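Local coordinates for 14 kDa fatty acid-binding protein (Schistosoma mansoni, PDB 1VYG), which binds fatty acids such as arachidonic and oleic acid inside a beta-barrel and may play a role in their transport, at residues F66-E71 / S84-N89; N36-T41 / T55-K60; D19-K24 / G123-I128. One frame throughout, in Å; residues are numbered along the deposited sequence. Where two conformers were deposited one is given.

Interaction 1: F66-E71 / S84-N89; sequences FKFGEE and SVVEKN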
# COMPACT_ATOMS: atom_id res chain seq x y z
N PHE A 66 7.27 10.20 1.70
CA PHE A 66 8.19 9.98 0.62
C PHE A 66 8.19 11.08 -0.45
O PHE A 66 7.17 11.69 -0.74
CB PHE A 66 7.90 8.61 -0.01
CG PHE A 66 6.45 8.40 -0.39
CD1 PHE A 66 5.60 7.69 0.45
CD2 PHE A 66 5.95 8.87 -1.60
CE1 PHE A 66 4.26 7.48 0.10
CE2 PHE A 66 4.62 8.64 -1.96
CZ PHE A 66 3.77 7.97 -1.12
N LYS A 67 9.38 11.32 -0.99
CA LYS A 67 9.56 11.91 -2.30
C LYS A 67 9.43 10.79 -3.35
O LYS A 67 9.78 9.64 -3.08
CB LYS A 67 10.96 12.55 -2.38
CG LYS A 67 11.17 13.55 -3.51
CD LYS A 67 12.03 14.76 -3.08
CE LYS A 67 11.56 15.35 -1.73
NZ LYS A 67 11.94 16.78 -1.52
N PHE A 68 8.92 11.12 -4.54
CA PHE A 68 8.81 10.15 -5.63
C PHE A 68 10.18 9.88 -6.23
O PHE A 68 10.91 10.81 -6.54
CB PHE A 68 7.85 10.63 -6.73
CG PHE A 68 6.43 10.78 -6.27
CD1 PHE A 68 5.71 9.67 -5.83
CD2 PHE A 68 5.81 12.02 -6.28
CE1 PHE A 68 4.40 9.81 -5.39
CE2 PHE A 68 4.50 12.15 -5.85
CZ PHE A 68 3.80 11.05 -5.40
N GLY A 69 10.51 8.60 -6.40
CA GLY A 69 11.75 8.18 -7.02
C GLY A 69 12.82 7.95 -5.97
O GLY A 69 13.82 7.28 -6.23
N GLU A 70 12.57 8.48 -4.78
CA GLU A 70 13.60 8.61 -3.76
C GLU A 70 13.51 7.43 -2.81
O GLU A 70 12.56 7.30 -2.06
CB GLU A 70 13.40 9.94 -3.02
CG GLU A 70 14.12 10.02 -1.68
CD GLU A 70 14.30 11.45 -1.17
OE1 GLU A 70 13.81 11.72 -0.04
OE2 GLU A 70 14.96 12.27 -1.89
N GLU A 71 14.51 6.56 -2.83
CA GLU A 71 14.51 5.40 -1.97
C GLU A 71 14.45 5.84 -0.50
O GLU A 71 14.88 6.94 -0.15
CB GLU A 71 15.75 4.56 -2.24
CG GLU A 71 15.76 3.17 -1.61
CD GLU A 71 17.13 2.79 -1.10
OE1 GLU A 71 17.60 1.69 -1.44
OE2 GLU A 71 17.75 3.61 -0.36
N SER A 84 12.14 0.94 0.16
CA SER A 84 11.04 1.25 -0.72
C SER A 84 11.35 2.40 -1.66
O SER A 84 12.12 3.27 -1.35
CB SER A 84 9.81 1.58 0.12
OG SER A 84 9.65 0.59 1.11
N VAL A 85 10.75 2.36 -2.83
CA VAL A 85 10.67 3.53 -3.69
C VAL A 85 9.22 3.62 -4.19
O VAL A 85 8.64 2.61 -4.57
CB VAL A 85 11.69 3.46 -4.86
CG1 VAL A 85 11.39 2.29 -5.83
CG2 VAL A 85 11.71 4.75 -5.61
N VAL A 86 8.63 4.81 -4.13
CA VAL A 86 7.36 5.09 -4.81
C VAL A 86 7.60 5.94 -6.06
O VAL A 86 8.06 7.06 -5.97
CB VAL A 86 6.32 5.84 -3.90
CG1 VAL A 86 4.94 5.79 -4.55
CG2 VAL A 86 6.27 5.25 -2.49
N GLU A 87 7.27 5.39 -7.23
CA GLU A 87 7.32 6.14 -8.48
C GLU A 87 5.94 6.70 -8.85
O GLU A 87 4.93 6.06 -8.63
CB GLU A 87 7.84 5.24 -9.62
CG GLU A 87 9.18 4.55 -9.34
CD GLU A 87 10.40 5.45 -9.48
OE1 GLU A 87 11.55 4.92 -9.40
OE2 GLU A 87 10.22 6.69 -9.65
N LYS A 88 5.92 7.91 -9.39
CA LYS A 88 4.72 8.45 -10.02
C LYS A 88 4.60 7.94 -11.46
O LYS A 88 5.42 8.25 -12.32
CB LYS A 88 4.76 9.97 -9.99
CG LYS A 88 3.44 10.63 -10.31
CD LYS A 88 3.40 12.09 -9.82
CE LYS A 88 4.04 13.06 -10.81
NZ LYS A 88 3.38 14.42 -10.73
N ASN A 89 3.57 7.12 -11.70
CA ASN A 89 3.27 6.62 -13.04
C ASN A 89 2.46 7.68 -13.78
O ASN A 89 2.78 8.06 -14.92
CB ASN A 89 2.51 5.29 -12.98
CG ASN A 89 3.15 4.30 -12.02
OD1 ASN A 89 2.60 3.99 -10.98
ND2 ASN A 89 4.32 3.83 -12.37
O HOH W 1 9.83 7.00 -2.76
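V86 sets one methyl, CG2, over the centre of the F66 ring, 3.6 Å from the centroid and only 5° off the normal, a CH-pi contact. The other methyl, CG1, touches F66 CE2 and reaches F68 CE1 at 4.1 Å. This is the compact inner part, where the end of strand 61-66 and the loop after it lean on strand 81-88; F72 of strand 72-75 also packs against V86. Beside it the backbones join once, G69 N donating to V86 O at 2.9 Å with an N-H...O angle of 153°, while F68 CA lies 3.2 Å from the same oxygen. A water next to this bond accepts from V86 N (2.8 Å) and sits within hydrogen-bonding distance of K67 O and E70 O.

Outward the packing thins. K88 lays CB over a face of the F68 ring, 4.3 Å from its centroid, before its amine leaves for a salt bridge with E91. E87, bent at chi2 (-77°), folds its carboxylate back until OE2 is 3.4 Å from G69 CA. Aromatic-aliphatic packing thus holds the inner side, whereas a single direct backbone bond and a water serve the polar groups next to it: side chains and water help bridge the gap between the fourth and fifth strands, a known feature of fatty-acid-binding protein barrels.

Interaction 2: N36-T41 / T55-K60; sequences NTVTPT and TESTFK. With ACD (arachidonic acid), chain B.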
# COMPACT_ATOMS: atom_id res chain seq x y z
N ASN A 36 -6.08 -10.75 6.59
CA ASN A 36 -7.28 -11.20 5.89
C ASN A 36 -8.60 -10.74 6.53
O ASN A 36 -9.65 -10.86 5.90
CB ASN A 36 -7.25 -12.73 5.76
CG ASN A 36 -5.98 -13.23 5.06
OD1 ASN A 36 -5.46 -12.57 4.15
ND2 ASN A 36 -5.47 -14.37 5.49
N THR A 37 -8.57 -10.23 7.77
CA THR A 37 -9.78 -9.72 8.41
C THR A 37 -9.90 -8.20 8.34
O THR A 37 -10.93 -7.68 7.88
CB THR A 37 -9.85 -10.15 9.90
OG1 THR A 37 -8.67 -9.75 10.59
CG2 THR A 37 -9.90 -11.66 10.05
N VAL A 38 -8.88 -7.48 8.79
CA VAL A 38 -9.01 -6.04 8.99
C VAL A 38 -9.15 -5.26 7.70
O VAL A 38 -8.67 -5.67 6.64
CB VAL A 38 -7.86 -5.41 9.79
CG1 VAL A 38 -7.48 -6.28 10.98
CG2 VAL A 38 -6.66 -5.15 8.89
N THR A 39 -9.82 -4.13 7.82
CA THR A 39 -10.12 -3.25 6.71
C THR A 39 -9.49 -1.90 7.04
O THR A 39 -10.09 -1.06 7.70
CB THR A 39 -11.65 -3.14 6.50
OG1 THR A 39 -12.29 -2.73 7.70
CG2 THR A 39 -12.26 -4.51 6.25
N PRO A 40 -8.26 -1.69 6.59
CA PRO A 40 -7.55 -0.46 6.90
C PRO A 40 -8.18 0.73 6.22
O PRO A 40 -8.94 0.59 5.26
CB PRO A 40 -6.16 -0.72 6.31
CG PRO A 40 -6.08 -2.12 6.14
CD PRO A 40 -7.42 -2.56 5.75
N THR A 41 -7.83 1.90 6.74
CA THR A 41 -8.21 3.16 6.18
C THR A 41 -6.93 3.88 5.90
O THR A 41 -6.21 4.24 6.81
CB THR A 41 -9.08 3.93 7.19
OG1 THR A 41 -10.32 3.24 7.36
CG2 THR A 41 -9.52 5.29 6.66
N THR A 55 -1.80 4.58 7.19
CA THR A 55 -2.70 3.42 7.22
C THR A 55 -3.14 3.16 8.64
O THR A 55 -2.30 3.07 9.54
CB THR A 55 -2.00 2.16 6.64
OG1 THR A 55 -1.71 2.37 5.25
CG2 THR A 55 -2.95 0.92 6.65
N GLU A 56 -4.45 3.07 8.85
CA GLU A 56 -5.00 2.84 10.16
C GLU A 56 -5.85 1.59 10.18
O GLU A 56 -6.84 1.49 9.47
CB GLU A 56 -5.89 4.00 10.62
CG GLU A 56 -5.16 5.32 10.83
CD GLU A 56 -6.14 6.45 11.02
OE1 GLU A 56 -6.83 6.80 10.03
OE2 GLU A 56 -6.22 6.98 12.16
N SER A 57 -5.45 0.63 11.00
CA SER A 57 -6.30 -0.51 11.32
C SER A 57 -6.25 -0.73 12.81
O SER A 57 -5.57 -0.02 13.55
CB SER A 57 -5.81 -1.76 10.57
OG SER A 57 -4.43 -1.99 10.80
N THR A 58 -6.97 -1.74 13.25
CA THR A 58 -6.88 -2.19 14.64
C THR A 58 -5.50 -2.82 14.90
O THR A 58 -5.01 -2.77 16.02
CB THR A 58 -8.02 -3.19 14.94
OG1 THR A 58 -8.07 -4.20 13.93
CG2 THR A 58 -9.40 -2.48 14.86
N PHE A 59 -4.88 -3.38 13.87
CA PHE A 59 -3.57 -4.00 14.02
C PHE A 59 -2.50 -2.97 14.36
O PHE A 59 -2.00 -2.92 15.49
CB PHE A 59 -3.20 -4.77 12.75
CG PHE A 59 -1.89 -5.48 12.83
CD1 PHE A 59 -0.98 -5.39 11.80
CD2 PHE A 59 -1.58 -6.27 13.93
CE1 PHE A 59 0.21 -6.04 11.86
CE2 PHE A 59 -0.39 -6.95 13.98
CZ PHE A 59 0.51 -6.83 12.94
N LYS A 60 -2.16 -2.15 13.37
CA LYS A 60 -1.22 -1.04 13.52
C LYS A 60 -1.74 0.19 12.79
O LYS A 60 -2.52 0.09 11.83
CB LYS A 60 0.12 -1.41 12.92
CG LYS A 60 0.73 -2.64 13.55
CD LYS A 60 2.12 -2.93 13.03
CE LYS A 60 2.75 -4.05 13.85
NZ LYS A 60 3.98 -4.63 13.22
C1 ACD B . -2.61 -1.76 0.70
C2 ACD B . -1.60 -2.73 0.16
C3 ACD B . -0.53 -2.95 1.23
C4 ACD B . -0.03 -4.39 1.17
C5 ACD B . 1.41 -4.46 0.68
C6 ACD B . 2.10 -5.59 0.89
C7 ACD B . 1.47 -6.78 1.60
C8 ACD B . 2.47 -7.20 2.60
C9 ACD B . 2.24 -7.50 3.88
C10 ACD B . 0.92 -7.48 4.58
C11 ACD B . 1.14 -8.39 5.76
C12 ACD B . 0.24 -8.61 6.69
C13 ACD B . -1.10 -7.95 6.65
C14 ACD B . -1.34 -7.24 7.98
C15 ACD B . -2.24 -6.25 8.11
C16 ACD B . -3.12 -5.77 6.96
C17 ACD B . -2.80 -4.33 6.60
C18 ACD B . -2.99 -3.42 7.81
C19 ACD B . -1.65 -2.78 8.15
C20 ACD B . -1.72 -1.90 9.40
O1 ACD B . -2.32 -0.59 0.97
O2 ACD B . -3.83 -2.23 0.91
O HOH W 2 -6.11 6.57 7.45
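The portal side of the fatty-acid-binding barrel, where helix 29-37 runs into strand 41-47, is built here by V38, P40 and T41 packing on the strand end and turn of T55-T58. T41 and E56 form an antiparallel hydrogen-bonded pair: T41 N reaches E56 O and E56 N reaches T41 O, each at 2.9 Å, with N-H...O angles of 155° and 153°. Beyond this pair the ladder gives way to side-chain packing. P40 sets CB against the methyl CG2 of T55 at 3.6 Å, and its CA hydrogen approaches E56 O. V38 splits its branches over the turn, CG2 resting on S57 CB at 3.9 Å, while CG1 and T58 OG1 pass side by side, the two side chains pointing opposite ways.

The inner surface meets the lipid tail. P40 CG lies 3.7 Å from C18 of arachidonic acid, and the terminal methyl C20 is close to S57 OG, at 3.1 Å. That hydroxyl, turned between its own backbone N and carbonyl carbon (chi1 52°), donates to K60 O at 3.0 Å on an in-plane lone pair. K60 O also accepts from S57 N, so two bonds grip one oxygen, which probably steadies the turn beside C20. The F59 ring approaches C15 from the turn and packs on T31 and I34 of helix 29-37. A helical lid beside a hairpin turn, with the tail of the ligand tucked between them, is the portal region of cytosolic fatty-acid-binding proteins.

Interaction 3: D19-K24 / G123-I128; sequences DAVMSK and GDVTAI. With ACD (arachidonic acid), chain B.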
# COMPACT_ATOMS: atom_id res chain seq x y z
N ASP A 19 -4.10 -13.59 0.67
CA ASP A 19 -3.39 -14.60 1.43
C ASP A 19 -2.26 -15.23 0.62
O ASP A 19 -1.24 -15.64 1.19
CB ASP A 19 -4.31 -15.69 1.94
CG ASP A 19 -3.72 -16.44 3.13
OD1 ASP A 19 -3.40 -17.65 2.99
OD2 ASP A 19 -3.55 -15.91 4.24
N ALA A 20 -2.43 -15.30 -0.69
CA ALA A 20 -1.38 -15.80 -1.56
C ALA A 20 -0.13 -14.92 -1.50
O ALA A 20 0.98 -15.46 -1.38
CB ALA A 20 -1.87 -15.91 -2.99
N VAL A 21 -0.29 -13.59 -1.56
CA VAL A 21 0.88 -12.73 -1.74
C VAL A 21 1.69 -12.72 -0.48
O VAL A 21 2.92 -12.66 -0.53
CB VAL A 21 0.60 -11.25 -2.15
CG1 VAL A 21 -0.40 -11.15 -3.29
CG2 VAL A 21 0.20 -10.36 -0.94
N MET A 22 1.02 -12.81 0.65
CA MET A 22 1.72 -12.61 1.90
C MET A 22 1.99 -13.91 2.69
O MET A 22 2.65 -13.89 3.70
CB MET A 22 0.99 -11.58 2.74
CG MET A 22 -0.30 -12.06 3.29
SD MET A 22 -1.11 -10.68 4.04
CE MET A 22 -2.66 -11.54 4.60
N SER A 23 1.50 -15.04 2.19
CA SER A 23 2.07 -16.34 2.54
C SER A 23 3.43 -16.39 1.88
O SER A 23 4.39 -16.87 2.47
CB SER A 23 1.24 -17.49 1.98
OG SER A 23 -0.08 -17.45 2.49
N LYS A 24 3.49 -15.91 0.64
CA LYS A 24 4.70 -15.85 -0.15
C LYS A 24 5.70 -14.87 0.43
O LYS A 24 6.90 -15.02 0.24
CB LYS A 24 4.37 -15.52 -1.61
CG LYS A 24 5.50 -14.92 -2.41
CD LYS A 24 5.27 -15.03 -3.90
CE LYS A 24 6.11 -16.12 -4.51
NZ LYS A 24 6.10 -16.05 -6.00
N GLY A 123 6.50 -11.46 -7.22
CA GLY A 123 6.83 -12.35 -8.31
C GLY A 123 5.64 -12.53 -9.22
O GLY A 123 5.14 -11.56 -9.80
N ASP A 124 5.19 -13.77 -9.31
CA ASP A 124 4.08 -14.15 -10.18
C ASP A 124 2.73 -14.13 -9.47
O ASP A 124 1.72 -14.41 -10.09
CB ASP A 124 4.33 -15.56 -10.71
CG ASP A 124 4.43 -16.59 -9.58
OD1 ASP A 124 4.29 -17.81 -9.85
OD2 ASP A 124 4.66 -16.26 -8.39
N VAL A 125 2.72 -13.84 -8.16
CA VAL A 125 1.48 -13.78 -7.38
C VAL A 125 0.95 -12.33 -7.32
O VAL A 125 1.72 -11.37 -7.26
CB VAL A 125 1.69 -14.32 -5.94
CG1 VAL A 125 0.36 -14.48 -5.22
CG2 VAL A 125 2.42 -15.67 -5.96
N THR A 126 -0.37 -12.21 -7.35
CA THR A 126 -1.06 -10.94 -7.46
C THR A 126 -2.34 -10.95 -6.65
O THR A 126 -3.15 -11.87 -6.73
CB THR A 126 -1.39 -10.64 -8.92
OG1 THR A 126 -0.18 -10.51 -9.64
CG2 THR A 126 -2.05 -9.26 -9.08
N ALA A 127 -2.51 -9.90 -5.87
CA ALA A 127 -3.70 -9.66 -5.13
C ALA A 127 -4.15 -8.29 -5.55
O ALA A 127 -3.37 -7.47 -6.01
CB ALA A 127 -3.42 -9.69 -3.66
N ILE A 128 -5.43 -8.04 -5.41
CA ILE A 128 -6.00 -6.76 -5.75
C ILE A 128 -6.84 -6.36 -4.58
O ILE A 128 -7.61 -7.15 -4.06
CB ILE A 128 -6.85 -6.85 -7.04
CG1 ILE A 128 -5.91 -7.11 -8.24
CG2 ILE A 128 -7.68 -5.58 -7.21
CD1 ILE A 128 -6.60 -7.37 -9.53
C1 ACD B . -2.61 -1.76 0.70
C2 ACD B . -1.60 -2.73 0.16
C3 ACD B . -0.53 -2.95 1.23
C4 ACD B . -0.03 -4.39 1.17
C5 ACD B . 1.41 -4.46 0.68
C6 ACD B . 2.10 -5.59 0.89
C7 ACD B . 1.47 -6.78 1.60
C8 ACD B . 2.47 -7.20 2.60
C9 ACD B . 2.24 -7.50 3.88
C10 ACD B . 0.92 -7.48 4.58
C11 ACD B . 1.14 -8.39 5.76
C12 ACD B . 0.24 -8.61 6.69
C13 ACD B . -1.10 -7.95 6.65
C14 ACD B . -1.34 -7.24 7.98
C15 ACD B . -2.24 -6.25 8.11
C16 ACD B . -3.12 -5.77 6.96
C17 ACD B . -2.80 -4.33 6.60
C18 ACD B . -2.99 -3.42 7.81
C19 ACD B . -1.65 -2.78 8.15
C20 ACD B . -1.72 -1.90 9.40
O1 ACD B . -2.32 -0.59 0.97
O2 ACD B . -3.83 -2.23 0.91
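V125 is the main bump of this contact, a knob pressed into the hollow between A20, V21 and K24 on the side of helix 19-23 that faces the strand. Its side chain enters with both branches engaged. CG1, anti to the backbone N (chi1 -170°), meets A20 CB at 3.5 Å and V21 CG1 at 3.9 Å. CG2 turns the other way and meets the lysine, with K24 CD at 3.6 Å, tip to tip. In return V21 offers its own bump. Its CG1 drops into the dip between V125 and A127, two strand positions that project to the same side, and lies 3.4 Å from A127 CB, a close methyl-to-methyl contact. T126, between them, points away from the helix and touches T119 and T121 of strand 115-122.

In the fatty-acid-binding protein fold the two short helices close one end of the barrel, and here the first of them is seated on the last strand. The axes of helix 19-23 and strand 125-128 come within 7.2 Å at an angle of 131°, and the apolar contact runs from V125 to A127.

Toward the surface the hydrophobic fit gives way to a charged pair. K24 reaches past V125 CG2, bends at chi3 (-104°), and brings NZ to D124 OD2 at 2.8 Å; the salt bridge is sound in distance, but its hydrogen-bond geometry is weak. The same amine makes another weak bond, to V122 O, at the end of strand 115-122.

Interactions 2 and 3 meet each other and the ligand: N36 ND2 and D19 OD2 are 2.8 Å apart, a probable hydrogen bond tying the two lid helices, although the contact centres lie about 18 Å apart. Interaction 1 stands away from both, its centre about 23 Å from that of interaction 2 and about 22 Å from that of interaction 3, and touches neither. All three reach the same antiparallel sheet. The carboxylate of arachidonic acid is bound by R109, R129 and Y131. The side chain of V86 comes within about 6 Å of that of R109, while the side chains of P40 and A127 are about 4 and 5 Å from that of R129, so all three come near the carboxylate-binding residues, though interaction 1 does not touch the ligand.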